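Local coordinates for protein type I modular polyketide synthase (Streptomyces albus subsp. albus, PDB 6IYR) that probably transfers an acyl extender unit from its coenzyme A thioester to the acyl carrier protein during assembly of the salinomycin polyketide chain, at residues A158-A163 against L195-V200; L235-K240 against G340-T345. All blocks are in the same frame, centred on the assembly; numbering follows the deposited sequence.

Contact 1: A158-A163 against L195-V200; sequences AECADA and LWAVMV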
loop_
_atom_site.group_PDB
_atom_site.type_symbol
_atom_site.label_atom_id
_atom_site.label_comp_id
_atom_site.label_asym_id
_atom_site.label_seq_id
_atom_site.Cartn_x
_atom_site.Cartn_y
_atom_site.Cartn_z
ATOM N N ALA A 158 -7.487 -14.348 -8.736
ATOM C CA ALA A 158 -8.000 -15.081 -9.910
ATOM C C ALA A 158 -9.143 -14.312 -10.560
ATOM O O ALA A 158 -9.284 -14.313 -11.780
ATOM C CB ALA A 158 -8.476 -16.491 -9.549
ATOM N N GLU A 159 -9.921 -13.617 -9.746
ATOM C CA GLU A 159 -10.917 -12.697 -10.290
ATOM C C GLU A 159 -10.255 -11.551 -11.047
ATOM O O GLU A 159 -10.794 -11.098 -12.071
ATOM C CB GLU A 159 -11.807 -12.132 -9.178
ATOM C CG GLU A 159 -12.831 -13.125 -8.644
ATOM C CD GLU A 159 -13.441 -12.700 -7.321
ATOM O OE1 GLU A 159 -13.584 -11.490 -7.067
ATOM O OE2 GLU A 159 -13.639 -13.581 -6.475
ATOM N N CYS A 160 -9.127 -11.039 -10.528
ATOM C CA CYS A 160 -8.441 -9.944 -11.216
ATOM C C CYS A 160 -7.963 -10.456 -12.552
ATOM O O CYS A 160 -8.071 -9.763 -13.590
ATOM C CB CYS A 160 -7.299 -9.364 -10.380
ATOM S SG CYS A 160 -7.884 -8.420 -8.976
ATOM N N ALA A 161 -7.432 -11.672 -12.560
ATOM C CA ALA A 161 -6.925 -12.251 -13.817
ATOM C C ALA A 161 -8.065 -12.411 -14.846
ATOM O O ALA A 161 -7.879 -12.147 -16.044
ATOM C CB ALA A 161 -6.245 -13.575 -13.583
ATOM N N ASP A 162 -9.251 -12.813 -14.392
ATOM C CA ASP A 162 -10.394 -12.907 -15.326
ATOM C C ASP A 162 -10.782 -11.523 -15.852
ATOM O O ASP A 162 -11.058 -11.371 -17.040
ATOM C CB ASP A 162 -11.623 -13.562 -14.678
ATOM C CG ASP A 162 -11.383 -15.009 -14.275
ATOM O OD1 ASP A 162 -10.598 -15.730 -14.940
ATOM O OD2 ASP A 162 -12.017 -15.428 -13.292
ATOM N N ALA A 163 -10.774 -10.523 -14.972
ATOM C CA ALA A 163 -11.132 -9.178 -15.366
ATOM C C ALA A 163 -10.198 -8.641 -16.441
ATOM O O ALA A 163 -10.619 -7.913 -17.353
ATOM C CB ALA A 163 -11.177 -8.282 -14.165
ATOM N N LEU A 195 0.491 -4.884 -11.000
ATOM C CA LEU A 195 0.467 -4.198 -9.718
ATOM C C LEU A 195 -0.963 -3.884 -9.282
ATOM O O LEU A 195 -1.286 -3.954 -8.126
ATOM C CB LEU A 195 1.274 -2.915 -9.738
ATOM C CG LEU A 195 2.797 -3.072 -9.569
ATOM C CD1 LEU A 195 3.505 -1.713 -9.751
ATOM C CD2 LEU A 195 3.080 -3.655 -8.189
ATOM N N TRP A 196 -1.780 -3.435 -10.216
ATOM C CA TRP A 196 -3.183 -3.212 -9.953
ATOM C C TRP A 196 -3.797 -4.456 -9.256
ATOM O O TRP A 196 -4.476 -4.325 -8.239
ATOM C CB TRP A 196 -3.913 -2.919 -11.277
ATOM C CG TRP A 196 -5.408 -2.873 -11.095
ATOM C CD1 TRP A 196 -6.119 -1.878 -10.538
ATOM C CD2 TRP A 196 -6.319 -3.891 -11.424
ATOM N NE1 TRP A 196 -7.437 -2.197 -10.519
ATOM C CE2 TRP A 196 -7.590 -3.451 -11.033
ATOM C CE3 TRP A 196 -6.184 -5.183 -11.925
ATOM C CZ2 TRP A 196 -8.724 -4.230 -11.181
ATOM C CZ3 TRP A 196 -7.320 -5.923 -12.128
ATOM C CH2 TRP A 196 -8.563 -5.471 -11.709
ATOM N N ALA A 197 -3.618 -5.615 -9.865
ATOM C CA ALA A 197 -4.223 -6.849 -9.407
ATOM C C ALA A 197 -3.714 -7.268 -8.045
ATOM O O ALA A 197 -4.506 -7.663 -7.176
ATOM C CB ALA A 197 -3.954 -7.954 -10.411
ATOM N N VAL A 198 -2.429 -7.036 -7.807
ATOM C CA VAL A 198 -1.845 -7.299 -6.492
ATOM C C VAL A 198 -2.447 -6.408 -5.436
ATOM O O VAL A 198 -2.857 -6.885 -4.383
ATOM C CB VAL A 198 -0.313 -7.161 -6.504
ATOM C CG1 VAL A 198 0.284 -7.167 -5.093
ATOM C CG2 VAL A 198 0.291 -8.244 -7.363
ATOM N N MET A 199 -2.521 -5.118 -5.706
ATOM C CA MET A 199 -3.051 -4.191 -4.716
ATOM C C MET A 199 -4.545 -4.427 -4.420
ATOM O O MET A 199 -4.989 -4.391 -3.241
ATOM C CB MET A 199 -2.817 -2.757 -5.148
ATOM C CG MET A 199 -1.346 -2.331 -5.250
ATOM S SD MET A 199 -1.208 -0.539 -5.499
ATOM C CE MET A 199 -1.667 -0.505 -7.232
ATOM N N VAL A 200 -5.324 -4.678 -5.462
ATOM C CA VAL A 200 -6.738 -5.005 -5.256
ATOM C C VAL A 200 -6.843 -6.267 -4.382
ATOM O O VAL A 200 -7.655 -6.342 -3.488
ATOM C CB VAL A 200 -7.447 -5.186 -6.593
ATOM C CG1 VAL A 200 -8.864 -5.743 -6.391
ATOM C CG2 VAL A 200 -7.501 -3.830 -7.301
#
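Cys-160 meets Trp-196, Ala-197 and Val-200 in a roughly antiparallel helix-helix packing within the acyltransferase domain, where helix 151-164 packs against helix 188-208. The axes of the two short segments approach to 9.4 Å with 145° between their directions, and the backbones come nearest at Cys-160 and Ala-197. Two small side chains meet at the crossing: Cys-160 CB touches Ala-197 CB at 3.6 Å, methyl against methylene. Within 158-163 only Cys-160 comes within 4.5 Å of the other segment, and it contributes 86 of the 178 Å² buried between the two. Its first torsion sets SG anti to its own carbonyl carbon (chi1 -71°), which carries the sulfur past Ala-197 to Val-200 CG1, 3.8 Å away.

The indole of Trp-196 packs beside the valine. Its CG is anti to the backbone N, and the ring swings back toward helix 151-164 until CZ3 lies 3.9 Å from Cys-160 CB. Sulfur and ring make an oblique sulfur-aromatic contact, with Cys-160 SG 4.6 Å from the centroid of the Trp-196 six-membered ring. All four residues are buried and the contact between them is wholly apolar. The polar atom of the indole, NE1, turns to a weak hydrogen bond with Ile-224 O, while Leu-172 of helix 172-177 packs on Ala-197. Val-200, one turn beyond Trp-196 on the same helix, divides its two branches between cysteine and tryptophan: CG1 takes the sulfur, and CG2 sits 3.6 Å above the indole plane, on the same side as the sulfur and displaced toward the rim of the ring.

Contact 2: L235-K240 against G340-T345; sequences LGDAAK and GIAPRT
Asp-237, in the first turn of helix 235-248, reaches across to Ile-341 and Ala-342 in the loop that follows helix 331-337. The tight part centres on one carboxylate oxygen. Ala-342 N donates to Asp-237 OD2 at 2.9 Å, and the bond is nearly straight (168° at the hydrogen), although the donor approaches from above the carboxylate plane, 39° out of it. A water gives OD2 a second bond at 2.7 Å and donates to Ala-342 O as well, at 2.6 Å. Amide and carbonyl of the same alanine are therefore both tied to one oxygen, the first directly and the second through the water. Asp-237 CG stands anti to its carbonyl carbon (chi1 -80°), which directs the carboxylate at the loop. Ile-341 lies over the same face of the carboxylate, with CA 3.6 Å from Asp-237 OD2.

Ile-341 is the buried member of the contact. Its CG2 methyl faces the helix and crosses the extended aliphatic chain of Lys-240, meeting CD at 4.0 Å, while the longer CG1 branch leads away. Beyond this the fit slackens: Gly-340 and Arg-344 are exposed, and Lys-240 carries its amino group on past the isoleucine. Ala-342, though gripped through its backbone, is itself exposed. Arg-344 NH2 remains 6.2 Å from Asp-237 OD2, too distant for a salt bridge, though its charge may still favour the carboxylate; the arginine gives its NE to Gly-231 O instead. The strands and helices between the two segments are consistent with the small ferredoxin-like subdomain of polyketide synthase acyltransferases, and loop 340-345 comes back from it to helix 235-248 of the large, alpha/beta-hydrolase-like part.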
loop_
_atom_site.group_PDB
_atom_site.type_symbol
_atom_site.label_atom_id
_atom_site.label_comp_id
_atom_site.label_asym_id
_atom_site.label_seq_id
_atom_site.Cartn_x
_atom_site.Cartn_y
_atom_site.Cartn_z
ATOM N N LEU A 235 -14.925 -4.598 -11.201
ATOM C CA LEU A 235 -13.597 -5.156 -11.380
ATOM C C LEU A 235 -13.260 -5.157 -12.859
ATOM O O LEU A 235 -12.131 -4.902 -13.234
ATOM C CB LEU A 235 -13.557 -6.589 -10.881
ATOM C CG LEU A 235 -12.451 -7.069 -9.950
ATOM C CD1 LEU A 235 -11.901 -8.413 -10.377
ATOM C CD2 LEU A 235 -11.353 -6.076 -9.677
ATOM N N GLY A 236 -14.233 -5.518 -13.688
ATOM C CA GLY A 236 -14.048 -5.515 -15.140
ATOM C C GLY A 236 -13.635 -4.150 -15.700
ATOM O O GLY A 236 -12.791 -4.058 -16.597
ATOM N N ASP A 237 -14.349 -3.122 -15.272
ATOM C CA ASP A 237 -14.059 -1.758 -15.672
ATOM C C ASP A 237 -12.723 -1.253 -15.125
ATOM O O ASP A 237 -12.009 -0.569 -15.836
ATOM C CB ASP A 237 -15.177 -0.810 -15.274
ATOM C CG ASP A 237 -16.378 -0.861 -16.273
ATOM O OD1 ASP A 237 -16.248 -1.463 -17.361
ATOM O OD2 ASP A 237 -17.380 -0.177 -16.008
ATOM N N ALA A 238 -12.411 -1.542 -13.865
ATOM C CA ALA A 238 -11.130 -1.129 -13.309
ATOM C C ALA A 238 -9.972 -1.817 -14.041
ATOM O O ALA A 238 -9.012 -1.173 -14.390
ATOM C CB ALA A 238 -11.088 -1.364 -11.802
ATOM N N ALA A 239 -10.164 -3.059 -14.462
ATOM C CA ALA A 239 -9.149 -3.766 -15.191
ATOM C C ALA A 239 -8.956 -3.166 -16.566
ATOM O O ALA A 239 -7.865 -3.187 -17.123
ATOM C CB ALA A 239 -9.531 -5.228 -15.333
ATOM N N LYS A 240 -10.056 -2.837 -17.219
ATOM C CA LYS A 240 -9.961 -2.180 -18.482
ATOM C C LYS A 240 -9.168 -0.844 -18.351
ATOM O O LYS A 240 -8.238 -0.612 -19.102
ATOM C CB LYS A 240 -11.361 -1.956 -19.037
ATOM C CG LYS A 240 -11.419 -1.287 -20.385
ATOM C CD LYS A 240 -12.896 -1.038 -20.729
ATOM C CE LYS A 240 -13.115 -0.798 -22.206
ATOM N NZ LYS A 240 -14.536 -1.007 -22.585
ATOM N N GLY A 340 -16.396 3.515 -22.673
ATOM C CA GLY A 340 -17.476 2.601 -22.325
ATOM C C GLY A 340 -17.626 2.242 -20.858
ATOM O O GLY A 340 -18.569 1.563 -20.498
ATOM N N ILE A 341 -16.715 2.662 -19.986
ATOM C CA ILE A 341 -16.838 2.240 -18.594
ATOM C C ILE A 341 -18.079 2.871 -17.961
ATOM O O ILE A 341 -18.514 3.934 -18.386
ATOM C CB ILE A 341 -15.567 2.569 -17.762
ATOM C CG1 ILE A 341 -15.266 4.066 -17.777
ATOM C CG2 ILE A 341 -14.369 1.827 -18.329
ATOM C CD1 ILE A 341 -14.061 4.455 -16.916
ATOM N N ALA A 342 -18.525 2.298 -16.848
ATOM C CA ALA A 342 -19.698 2.767 -16.125
ATOM C C ALA A 342 -19.390 2.958 -14.646
ATOM O O ALA A 342 -19.680 2.089 -13.822
ATOM C CB ALA A 342 -20.854 1.774 -16.289
ATOM N N PRO A 343 -18.878 4.137 -14.281
ATOM C CA PRO A 343 -18.575 4.300 -12.892
ATOM C C PRO A 343 -19.855 4.405 -12.084
ATOM O O PRO A 343 -20.862 4.842 -12.592
ATOM C CB PRO A 343 -17.807 5.624 -12.846
ATOM C CG PRO A 343 -18.136 6.318 -14.094
ATOM C CD PRO A 343 -18.384 5.254 -15.096
ATOM N N ARG A 344 -19.769 4.179 -10.794
ATOM C CA ARG A 344 -20.960 4.155 -9.999
ATOM C C ARG A 344 -20.582 4.529 -8.603
ATOM O O ARG A 344 -19.442 4.917 -8.364
ATOM C CB ARG A 344 -21.575 2.775 -10.069
ATOM C CG ARG A 344 -20.774 1.731 -9.334
ATOM C CD ARG A 344 -20.363 0.621 -10.258
ATOM N NE ARG A 344 -19.846 -0.513 -9.497
ATOM C CZ ARG A 344 -19.954 -1.780 -9.888
ATOM N NH1 ARG A 344 -19.451 -2.755 -9.144
ATOM N NH2 ARG A 344 -20.501 -2.067 -11.057
ATOM N N THR A 345 -21.587 4.633 -7.738
ATOM C CA THR A 345 -21.427 5.288 -6.475
ATOM C C THR A 345 -20.473 4.409 -5.691
ATOM O O THR A 345 -20.592 3.213 -5.758
ATOM C CB THR A 345 -22.762 5.399 -5.682
ATOM O OG1 THR A 345 -23.676 6.280 -6.358
ATOM C CG2 THR A 345 -22.492 6.000 -4.316
HETATM O O HOH W 1 -17.964 0.117 -13.398
#

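How the contacts relate
Helix 235-248 of contact 2 packs against both helices of contact 1, and the centres of the two contacts are 14 Å apart on the same side of the chain's centre. Leu-235 bridges them: its CD2 lies 3.5 Å from Trp-196 CH2, and its CD1 is 3.4 Å from Glu-159 O, so one leucine fills the corner between both helices of contact 1. A turn later, Ala-239 CB packs 3.5 Å from Ala-163 O. The opposite face of the helix carries Asp-237 and the loop 340-345. Trp-196 also lies near, without touching, the GxSxG sequence around Ser-220, probably the nucleophile elbow of this acyltransferase.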